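Local coordinates for PTS-dependent dihydroxyacetone kinase operon regulatory protein (Escherichia coli, PDB 4LRZ), which activates transcription of the dhaKLM operon from a sigma-70 promoter and represses its own expression, with an N-terminal part, present here, that is probably its sensor, at residues Trp20-Lys25 with Cys108-Ile113; Met27-Trp32 with Val139-Ala144. All blocks are in the same frame, centred on the assembly; numbering follows the deposited sequence.

In the fold
Both contacts lie at one end of the elongated N-terminal part, probably the sensor, about 11 Å apart between centres. Each fixes a piece of the N-terminal region to the GAF domain. In contact 1 that piece is helix 14-26; in contact 2 it is the loop that follows. The chain passes from one contact into the other. Contact 1 is more buried and rests on a charged pair beside a thiol. Contact 2 lies nearer the surface and is built from indole rings, aliphatic groups, the guanidinium of R29 and a bridging water. The two touch directly: CG2 of I113 packs on CH2 of W32, and the methyl of M27 on the backbone of E110 and G111.

Contact 1. Residues Trp20-Lys25 with Cys108-Ile113; sequences WERCNK and CAEGII
R22 and E110 form a side-on salt bridge. Two nitrogens of the guanidinium each take one oxygen of the carboxylate. NE of R22 gives its hydrogen to OE1 of E110 at 2.8 Å, with an angle of 164° at the hydrogen. This oxygen lies in the guanidinium plane. NH2 of R22 reaches OE2 of E110, also at 2.8 Å, on the syn lone pair. That second bond is more bent, 147°, and OE2 is tilted from the guanidinium plane. The guanidinium and carboxylate are not coplanar, and NE of R22 meets OE1 on its syn side but out of the carboxylate plane. R22 bends at chi3, and this turns the NE and NH2 edge to the carboxylate. E110 instead reaches across with an extended chain, its CG anti to the backbone N (chi1 -174°).

The bridge ties helix 14-26 to the short helix 110-113, which belongs to the GAF domain. A109 is the N-cap of that short helix, and its carbonyl accepts from both I112 N and I113 N. OE2 of E110 also bonds to OG of S19, one turn back on the N-terminal helix. The carboxylate is thus gripped by two residues of that helix, which would probably favour its charged form.

The tighter side of the contact is around C23 and E110, both buried. SG of C23 lies 3.8 Å from CG of E110 and 3.9 Å from the carbonyl O of E110. T115 and F136 also pack on C23, while I123 and S119 of helix 117-124 pack on E110. The looser side is that of R22, which is partly exposed, though its side chain still touches I123.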
ATOM      1  N   TRP F  20      26.987 -20.883  13.650  1.00 46.76           N
ATOM      2  CA  TRP F  20      28.194 -21.158  14.413  1.00 47.89           C
ATOM      3  C   TRP F  20      29.268 -21.859  13.592  1.00 49.03           C
ATOM      4  O   TRP F  20      30.422 -21.489  13.692  1.00 48.24           O
ATOM      5  CB  TRP F  20      27.870 -21.984  15.622  1.00 48.05           C
ATOM      6  CG  TRP F  20      27.227 -21.236  16.749  1.00 51.40           C
ATOM      7  CD1 TRP F  20      26.731 -19.950  16.735  1.00 49.81           C
ATOM      8  CD2 TRP F  20      26.931 -21.764  18.051  1.00 55.07           C
ATOM      9  NE1 TRP F  20      26.193 -19.643  17.958  1.00 49.88           N
ATOM     10  CE2 TRP F  20      26.294 -20.731  18.784  1.00 53.28           C
ATOM     11  CE3 TRP F  20      27.172 -23.005  18.681  1.00 57.24           C
ATOM     12  CZ2 TRP F  20      25.891 -20.895  20.129  1.00 56.36           C
ATOM     13  CZ3 TRP F  20      26.753 -23.175  20.015  1.00 59.84           C
ATOM     14  CH2 TRP F  20      26.113 -22.124  20.721  1.00 58.10           C
ATOM     15  N   GLU F  21      28.893 -22.844  12.771  1.00 50.95           N
ATOM     16  CA  GLU F  21      29.879 -23.506  11.882  1.00 53.97           C
ATOM     17  C   GLU F  21      30.531 -22.538  10.892  1.00 52.76           C
ATOM     18  O   GLU F  21      31.687 -22.715  10.576  1.00 54.24           O
ATOM     19  CB  GLU F  21      29.313 -24.708  11.083  1.00 55.81           C
ATOM     20  CG  GLU F  21      28.764 -25.912  11.897  1.00 63.89           C
ATOM     21  CD  GLU F  21      28.135 -27.043  10.999  1.00 75.37           C
ATOM     22  OE1 GLU F  21      27.752 -26.762   9.815  1.00 78.03           O
ATOM     23  OE2 GLU F  21      28.025 -28.216  11.484  1.00 79.63           O
ATOM     24  N   ARG F  22      29.801 -21.541  10.386  1.00 51.48           N
ATOM     25  CA  ARG F  22      30.407 -20.551   9.468  1.00 50.52           C
ATOM     26  C   ARG F  22      31.369 -19.642  10.228  1.00 49.88           C
ATOM     27  O   ARG F  22      32.473 -19.339   9.762  1.00 50.06           O
ATOM     28  CB  ARG F  22      29.347 -19.722   8.748  1.00 48.88           C
ATOM     29  CG  ARG F  22      28.377 -20.542   7.879  1.00 49.12           C
ATOM     30  CD  ARG F  22      27.473 -19.609   7.020  1.00 48.55           C
ATOM     31  NE  ARG F  22      26.538 -18.793   7.809  1.00 44.95           N
ATOM     32  CZ  ARG F  22      25.310 -19.190   8.160  1.00 46.45           C
ATOM     33  NH1 ARG F  22      24.855 -20.396   7.800  1.00 43.49           N
ATOM     34  NH2 ARG F  22      24.531 -18.381   8.876  1.00 43.49           N
ATOM     35  N   CYS F  23      30.944 -19.238  11.418  1.00 49.74           N
ATOM     36  CA  CYS F  23      31.731 -18.350  12.283  1.00 50.25           C
ATOM     37  C   CYS F  23      33.010 -19.000  12.834  1.00 51.22           C
ATOM     38  O   CYS F  23      33.996 -18.311  13.092  1.00 50.86           O
ATOM     39  CB  CYS F  23      30.869 -17.840  13.446  1.00 49.49           C
ATOM     40  SG  CYS F  23      29.542 -16.631  13.026  1.00 49.22           S
ATOM     41  N   ASN F  24      32.963 -20.323  13.008  1.00 52.53           N
ATOM     42  CA  ASN F  24      34.073 -21.136  13.506  1.00 54.84           C
ATOM     43  C   ASN F  24      35.341 -21.068  12.647  1.00 55.70           C
ATOM     44  O   ASN F  24      36.437 -21.148  13.172  1.00 55.27           O
ATOM     45  CB  ASN F  24      33.634 -22.603  13.623  1.00 56.03           C
ATOM     46  CG  ASN F  24      33.121 -22.940  14.993  1.00 58.64           C
ATOM     47  OD1 ASN F  24      33.510 -22.311  15.978  1.00 61.88           O
ATOM     48  ND2 ASN F  24      32.239 -23.935  15.075  1.00 61.17           N
ATOM     49  N   LYS F  25      35.154 -20.940  11.330  1.00 56.37           N
ATOM     50  CA  LYS F  25      36.240 -20.875  10.370  1.00 57.56           C
ATOM     51  C   LYS F  25      37.217 -19.739  10.680  1.00 57.00           C
ATOM     52  O   LYS F  25      38.428 -19.972  10.737  1.00 58.75           O
ATOM     53  CB  LYS F  25      35.692 -20.712   8.951  1.00 57.66           C
ATOM     54  CG  LYS F  25      34.867 -21.908   8.422  1.00 62.02           C
ATOM     55  CD  LYS F  25      34.223 -21.589   7.026  1.00 66.10           C
ATOM     56  CE  LYS F  25      32.986 -22.469   6.679  1.00 69.41           C
ATOM     57  NZ  LYS F  25      31.722 -21.680   6.259  1.00 66.72           N
ATOM     58  N   CYS F 108      27.153  -4.983  10.756  1.00 32.84           N
ATOM     59  CA  CYS F 108      26.842  -6.007  11.739  1.00 32.05           C
ATOM     60  C   CYS F 108      26.747  -7.368  11.075  1.00 31.78           C
ATOM     61  O   CYS F 108      26.119  -8.307  11.638  1.00 31.05           O
ATOM     62  CB  CYS F 108      25.470  -5.713  12.386  1.00 32.78           C
ATOM     63  SG  CYS F 108      25.356  -4.108  13.161  1.00 35.62           S
ATOM     64  N   ALA F 109      27.378  -7.489   9.903  1.00 31.34           N
ATOM     65  CA  ALA F 109      27.524  -8.783   9.221  1.00 31.44           C
ATOM     66  C   ALA F 109      27.942  -9.895  10.175  1.00 31.43           C
ATOM     67  O   ALA F 109      28.544  -9.658  11.223  1.00 29.45           O
ATOM     68  CB  ALA F 109      28.467  -8.691   7.982  1.00 31.99           C
ATOM     69  N   GLU F 110      27.506 -11.098   9.829  1.00 32.39           N
ATOM     70  CA  GLU F 110      27.797 -12.276  10.585  1.00 34.31           C
ATOM     71  C   GLU F 110      29.299 -12.492  10.622  1.00 36.20           C
ATOM     72  O   GLU F 110      29.814 -12.996  11.617  1.00 37.59           O
ATOM     73  CB  GLU F 110      27.177 -13.471   9.873  1.00 34.19           C
ATOM     74  CG  GLU F 110      27.300 -14.756  10.638  1.00 35.69           C
ATOM     75  CD  GLU F 110      26.554 -15.893   9.947  1.00 39.53           C
ATOM     76  OE1 GLU F 110      26.935 -16.244   8.817  1.00 40.42           O
ATOM     77  OE2 GLU F 110      25.562 -16.421  10.520  1.00 39.16           O
ATOM     78  N   GLY F 111      29.974 -12.155   9.519  1.00 37.33           N
ATOM     79  CA  GLY F 111      31.427 -12.307   9.410  1.00 39.28           C
ATOM     80  C   GLY F 111      32.156 -11.297  10.296  1.00 39.62           C
ATOM     81  O   GLY F 111      33.376 -11.365  10.435  1.00 39.56           O
ATOM     82  N   ILE F 112      31.419 -10.359  10.912  1.00 38.74           N
ATOM     83  CA  ILE F 112      32.098  -9.369  11.782  1.00 38.34           C
ATOM     84  C   ILE F 112      31.708  -9.552  13.251  1.00 39.04           C
ATOM     85  O   ILE F 112      32.551  -9.521  14.153  1.00 39.55           O
ATOM     86  CB  ILE F 112      31.818  -7.913  11.342  1.00 37.78           C
ATOM     87  CG1 ILE F 112      32.098  -7.742   9.849  1.00 35.63           C
ATOM     88  CG2 ILE F 112      32.593  -6.931  12.208  1.00 37.46           C
ATOM     89  CD1 ILE F 112      31.836  -6.353   9.307  1.00 35.40           C
ATOM     90  N   ILE F 113      30.430  -9.757  13.519  1.00 38.68           N
ATOM     91  CA  ILE F 113      30.020  -9.796  14.919  1.00 38.68           C
ATOM     92  C   ILE F 113      29.539 -11.182  15.335  1.00 39.07           C
ATOM     93  O   ILE F 113      29.102 -11.365  16.465  1.00 38.99           O
ATOM     94  CB  ILE F 113      28.967  -8.660  15.302  1.00 38.84           C
ATOM     95  CG1 ILE F 113      27.597  -8.886  14.603  1.00 37.16           C
ATOM     96  CG2 ILE F 113      29.569  -7.238  15.089  1.00 36.49           C
ATOM     97  CD1 ILE F 113      26.500  -8.024  15.128  1.00 35.50           C
TER

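Contact 2. Residues Met27-Trp32 with Val139-Ala144; sequences MKRETW and VLWNWA
W32 lays one face of its indole on V139, joining the loop after helix 14-26 to the GAF domain just ahead of strand 143-151. CB of W32 meets CG2 of V139 at 3.7 Å, and CG of W32 meets the same methyl. Further out, CD2 and CE2 of W32 lie over CG1 of V139, a CH-pi contact with CG1 3.9 Å from the centroid of the five-membered ring and 15° off its normal. The first torsion of W32 (chi1 -165°) swings the indole opposite its backbone N and over V139. NE1 of W32 bonds to the carbonyl of L100. CE3 rests on CB of V139, and CZ3 approaches CG of L140. At the tip, CH2 of W32 touches CD2 of L140 at 4.0 Å.

Earlier in the loop, NH1 of R29 is modelled implausibly close to CZ2 of W141, a doubtful detail. NE1 of W141 bonds to the carbonyl of H135. R29 makes cation-pi contacts with W20 and F136. A water donates to O of R29 and O of T31, each at 2.9 Å, and accepts a weak bond from N of V139 at 3.3 Å.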
ATOM      1  N   MET F  27      36.994 -16.874  13.184  1.00 50.47           N
ATOM      2  CA  MET F  27      36.518 -15.970  14.195  1.00 48.96           C
ATOM      3  C   MET F  27      36.538 -16.725  15.516  1.00 47.78           C
ATOM      4  O   MET F  27      36.295 -17.932  15.565  1.00 47.14           O
ATOM      5  CB  MET F  27      35.064 -15.577  13.827  1.00 48.68           C
ATOM      6  CG  MET F  27      34.700 -14.075  13.706  1.00 51.04           C
ATOM      7  SD  MET F  27      32.847 -13.756  13.541  1.00 54.17           S
ATOM      8  CE  MET F  27      32.605 -14.781  12.086  1.00 46.21           C
ATOM      9  N   LYS F  28      36.794 -16.001  16.592  1.00 46.97           N
ATOM     10  CA  LYS F  28      36.790 -16.588  17.930  1.00 47.15           C
ATOM     11  C   LYS F  28      35.660 -15.990  18.775  1.00 46.17           C
ATOM     12  O   LYS F  28      35.275 -14.834  18.586  1.00 44.48           O
ATOM     13  CB  LYS F  28      38.148 -16.365  18.596  1.00 47.61           C
ATOM     14  CG  LYS F  28      39.306 -16.878  17.744  1.00 50.07           C
ATOM     15  CD  LYS F  28      40.489 -15.916  17.743  1.00 54.34           C
ATOM     16  CE  LYS F  28      41.684 -16.426  18.589  1.00 59.12           C
ATOM     17  NZ  LYS F  28      42.589 -15.275  18.991  1.00 60.29           N
ATOM     18  N   ARG F  29      35.156 -16.796  19.708  1.00 46.76           N
ATOM     19  CA  ARG F  29      34.095 -16.417  20.630  1.00 47.10           C
ATOM     20  C   ARG F  29      34.464 -15.276  21.581  1.00 47.17           C
ATOM     21  O   ARG F  29      33.596 -14.495  21.974  1.00 46.50           O
ATOM     22  CB  ARG F  29      33.601 -17.645  21.410  1.00 48.28           C
ATOM     23  CG  ARG F  29      32.883 -18.685  20.514  1.00 51.52           C
ATOM     24  CD  ARG F  29      32.297 -19.868  21.278  1.00 56.70           C
ATOM     25  NE  ARG F  29      30.839 -20.015  21.130  1.00 63.00           N
ATOM     26  CZ  ARG F  29      29.925 -19.276  21.766  1.00 66.20           C
ATOM     27  NH1 ARG F  29      30.317 -18.295  22.584  1.00 68.35           N
ATOM     28  NH2 ARG F  29      28.622 -19.496  21.580  1.00 64.29           N
ATOM     29  N   GLU F  30      35.728 -15.148  21.960  1.00 47.77           N
ATOM     30  CA  GLU F  30      36.034 -14.169  23.019  1.00 48.47           C
ATOM     31  C   GLU F  30      36.556 -12.833  22.532  1.00 46.76           C
ATOM     32  O   GLU F  30      36.777 -11.961  23.338  1.00 47.00           O
ATOM     33  CB  GLU F  30      36.983 -14.720  24.099  1.00 50.11           C
ATOM     34  CG  GLU F  30      37.210 -16.230  24.054  1.00 56.71           C
ATOM     35  CD  GLU F  30      37.875 -16.665  22.750  1.00 61.75           C
ATOM     36  OE1 GLU F  30      38.838 -15.975  22.322  1.00 62.30           O
ATOM     37  OE2 GLU F  30      37.415 -17.680  22.162  1.00 64.06           O
ATOM     38  N   THR F  31      36.786 -12.666  21.238  1.00 45.62           N
ATOM     39  CA  THR F  31      37.393 -11.420  20.790  1.00 45.33           C
ATOM     40  C   THR F  31      36.335 -10.379  20.497  1.00 45.25           C
ATOM     41  O   THR F  31      35.193 -10.715  20.127  1.00 44.47           O
ATOM     42  CB  THR F  31      38.285 -11.600  19.559  1.00 46.02           C
ATOM     43  OG1 THR F  31      37.564 -12.324  18.549  1.00 45.93           O
ATOM     44  CG2 THR F  31      39.639 -12.359  19.939  1.00 46.18           C
ATOM     45  N   TRP F  32      36.712  -9.116  20.676  1.00 45.13           N
ATOM     46  CA  TRP F  32      35.854  -7.988  20.330  1.00 44.65           C
ATOM     47  C   TRP F  32      36.748  -6.795  20.147  1.00 44.91           C
ATOM     48  O   TRP F  32      37.650  -6.563  20.948  1.00 45.94           O
ATOM     49  CB  TRP F  32      34.801  -7.710  21.424  1.00 44.60           C
ATOM     50  CG  TRP F  32      33.667  -6.797  20.992  1.00 44.75           C
ATOM     51  CD1 TRP F  32      33.583  -5.445  21.185  1.00 44.96           C
ATOM     52  CD2 TRP F  32      32.461  -7.178  20.298  1.00 43.51           C
ATOM     53  NE1 TRP F  32      32.395  -4.957  20.669  1.00 44.68           N
ATOM     54  CE2 TRP F  32      31.687  -5.993  20.120  1.00 43.50           C
ATOM     55  CE3 TRP F  32      31.945  -8.401  19.838  1.00 39.95           C
ATOM     56  CZ2 TRP F  32      30.438  -5.990  19.472  1.00 40.16           C
ATOM     57  CZ3 TRP F  32      30.690  -8.397  19.193  1.00 42.25           C
ATOM     58  CH2 TRP F  32      29.955  -7.193  19.023  1.00 40.27           C
ATOM     59  N   VAL F 139      30.682 -11.048  24.077  1.00 44.02           N
ATOM     60  CA  VAL F 139      30.325  -9.675  24.419  1.00 44.05           C
ATOM     61  C   VAL F 139      28.801  -9.468  24.317  1.00 43.35           C
ATOM     62  O   VAL F 139      28.227  -8.661  25.058  1.00 44.23           O
ATOM     63  CB  VAL F 139      31.161  -8.656  23.579  1.00 43.63           C
ATOM     64  CG1 VAL F 139      30.470  -7.308  23.485  1.00 43.66           C
ATOM     65  CG2 VAL F 139      32.537  -8.503  24.210  1.00 45.15           C
ATOM     66  N   LEU F 140      28.149 -10.259  23.465  1.00 42.02           N
ATOM     67  CA  LEU F 140      26.701 -10.155  23.258  1.00 41.38           C
ATOM     68  C   LEU F 140      25.836 -11.019  24.173  1.00 42.06           C
ATOM     69  O   LEU F 140      24.609 -10.981  24.056  1.00 41.45           O
ATOM     70  CB  LEU F 140      26.345 -10.412  21.784  1.00 39.57           C
ATOM     71  CG  LEU F 140      26.971  -9.422  20.781  1.00 38.92           C
ATOM     72  CD1 LEU F 140      26.504  -9.707  19.358  1.00 36.10           C
ATOM     73  CD2 LEU F 140      26.704  -7.939  21.148  1.00 33.36           C
ATOM     74  N   TRP F 141      26.449 -11.765  25.091  1.00 43.14           N
ATOM     75  CA  TRP F 141      25.687 -12.677  25.964  1.00 44.94           C
ATOM     76  C   TRP F 141      24.718 -11.962  26.919  1.00 44.49           C
ATOM     77  O   TRP F 141      23.805 -12.573  27.440  1.00 44.69           O
ATOM     78  CB  TRP F 141      26.609 -13.619  26.734  1.00 46.29           C
ATOM     79  CG  TRP F 141      27.284 -14.703  25.851  1.00 52.05           C
ATOM     80  CD1 TRP F 141      27.304 -14.765  24.474  1.00 53.01           C
ATOM     81  CD2 TRP F 141      28.044 -15.844  26.305  1.00 56.06           C
ATOM     82  NE1 TRP F 141      28.010 -15.863  24.056  1.00 54.93           N
ATOM     83  CE2 TRP F 141      28.478 -16.544  25.149  1.00 56.53           C
ATOM     84  CE3 TRP F 141      28.403 -16.339  27.576  1.00 59.14           C
ATOM     85  CZ2 TRP F 141      29.254 -17.719  25.225  1.00 60.00           C
ATOM     86  CZ3 TRP F 141      29.186 -17.512  27.654  1.00 61.00           C
ATOM     87  CH2 TRP F 141      29.599 -18.186  26.484  1.00 60.94           C
ATOM     88  N   ASN F 142      24.934 -10.674  27.129  1.00 43.85           N
ATOM     89  CA  ASN F 142      24.019  -9.870  27.916  1.00 45.47           C
ATOM     90  C   ASN F 142      22.841  -9.302  27.153  1.00 43.71           C
ATOM     91  O   ASN F 142      21.982  -8.704  27.767  1.00 44.91           O
ATOM     92  CB  ASN F 142      24.787  -8.736  28.584  1.00 46.50           C
ATOM     93  CG  ASN F 142      25.740  -9.249  29.575  1.00 50.10           C
ATOM     94  OD1 ASN F 142      26.953  -9.175  29.372  1.00 55.65           O
ATOM     95  ND2 ASN F 142      25.213  -9.886  30.628  1.00 51.86           N
ATOM     96  N   TRP F 143      22.818  -9.513  25.836  1.00 41.82           N
ATOM     97  CA  TRP F 143      21.839  -8.934  24.931  1.00 40.02           C
ATOM     98  C   TRP F 143      20.901  -9.959  24.314  1.00 39.66           C
ATOM     99  O   TRP F 143      21.249 -11.147  24.166  1.00 39.26           O
ATOM    100  CB  TRP F 143      22.553  -8.120  23.842  1.00 38.90           C
ATOM    101  CG  TRP F 143      23.269  -7.030  24.459  1.00 38.69           C
ATOM    102  CD1 TRP F 143      24.517  -7.077  25.014  1.00 41.51           C
ATOM    103  CD2 TRP F 143      22.750  -5.739  24.758  1.00 40.44           C
ATOM    104  NE1 TRP F 143      24.829  -5.871  25.596  1.00 39.39           N
ATOM    105  CE2 TRP F 143      23.763  -5.028  25.449  1.00 39.35           C
ATOM    106  CE3 TRP F 143      21.534  -5.101  24.495  1.00 37.42           C
ATOM    107  CZ2 TRP F 143      23.595  -3.721  25.877  1.00 38.27           C
ATOM    108  CZ3 TRP F 143      21.381  -3.803  24.891  1.00 37.38           C
ATOM    109  CH2 TRP F 143      22.402  -3.124  25.582  1.00 38.96           C
ATOM    110  N   ALA F 144      19.696  -9.481  24.007  1.00 38.43           N
ATOM    111  CA  ALA F 144      18.749 -10.154  23.156  1.00 38.23           C
ATOM    112  C   ALA F 144      18.604  -9.294  21.884  1.00 37.66           C
ATOM    113  O   ALA F 144      18.514  -8.064  21.981  1.00 38.66           O
ATOM    114  CB  ALA F 144      17.381 -10.281  23.877  1.00 38.26           C
TER
HETATM  115  O   HOH W   1      33.363 -11.626  22.159  1.00 33.00           O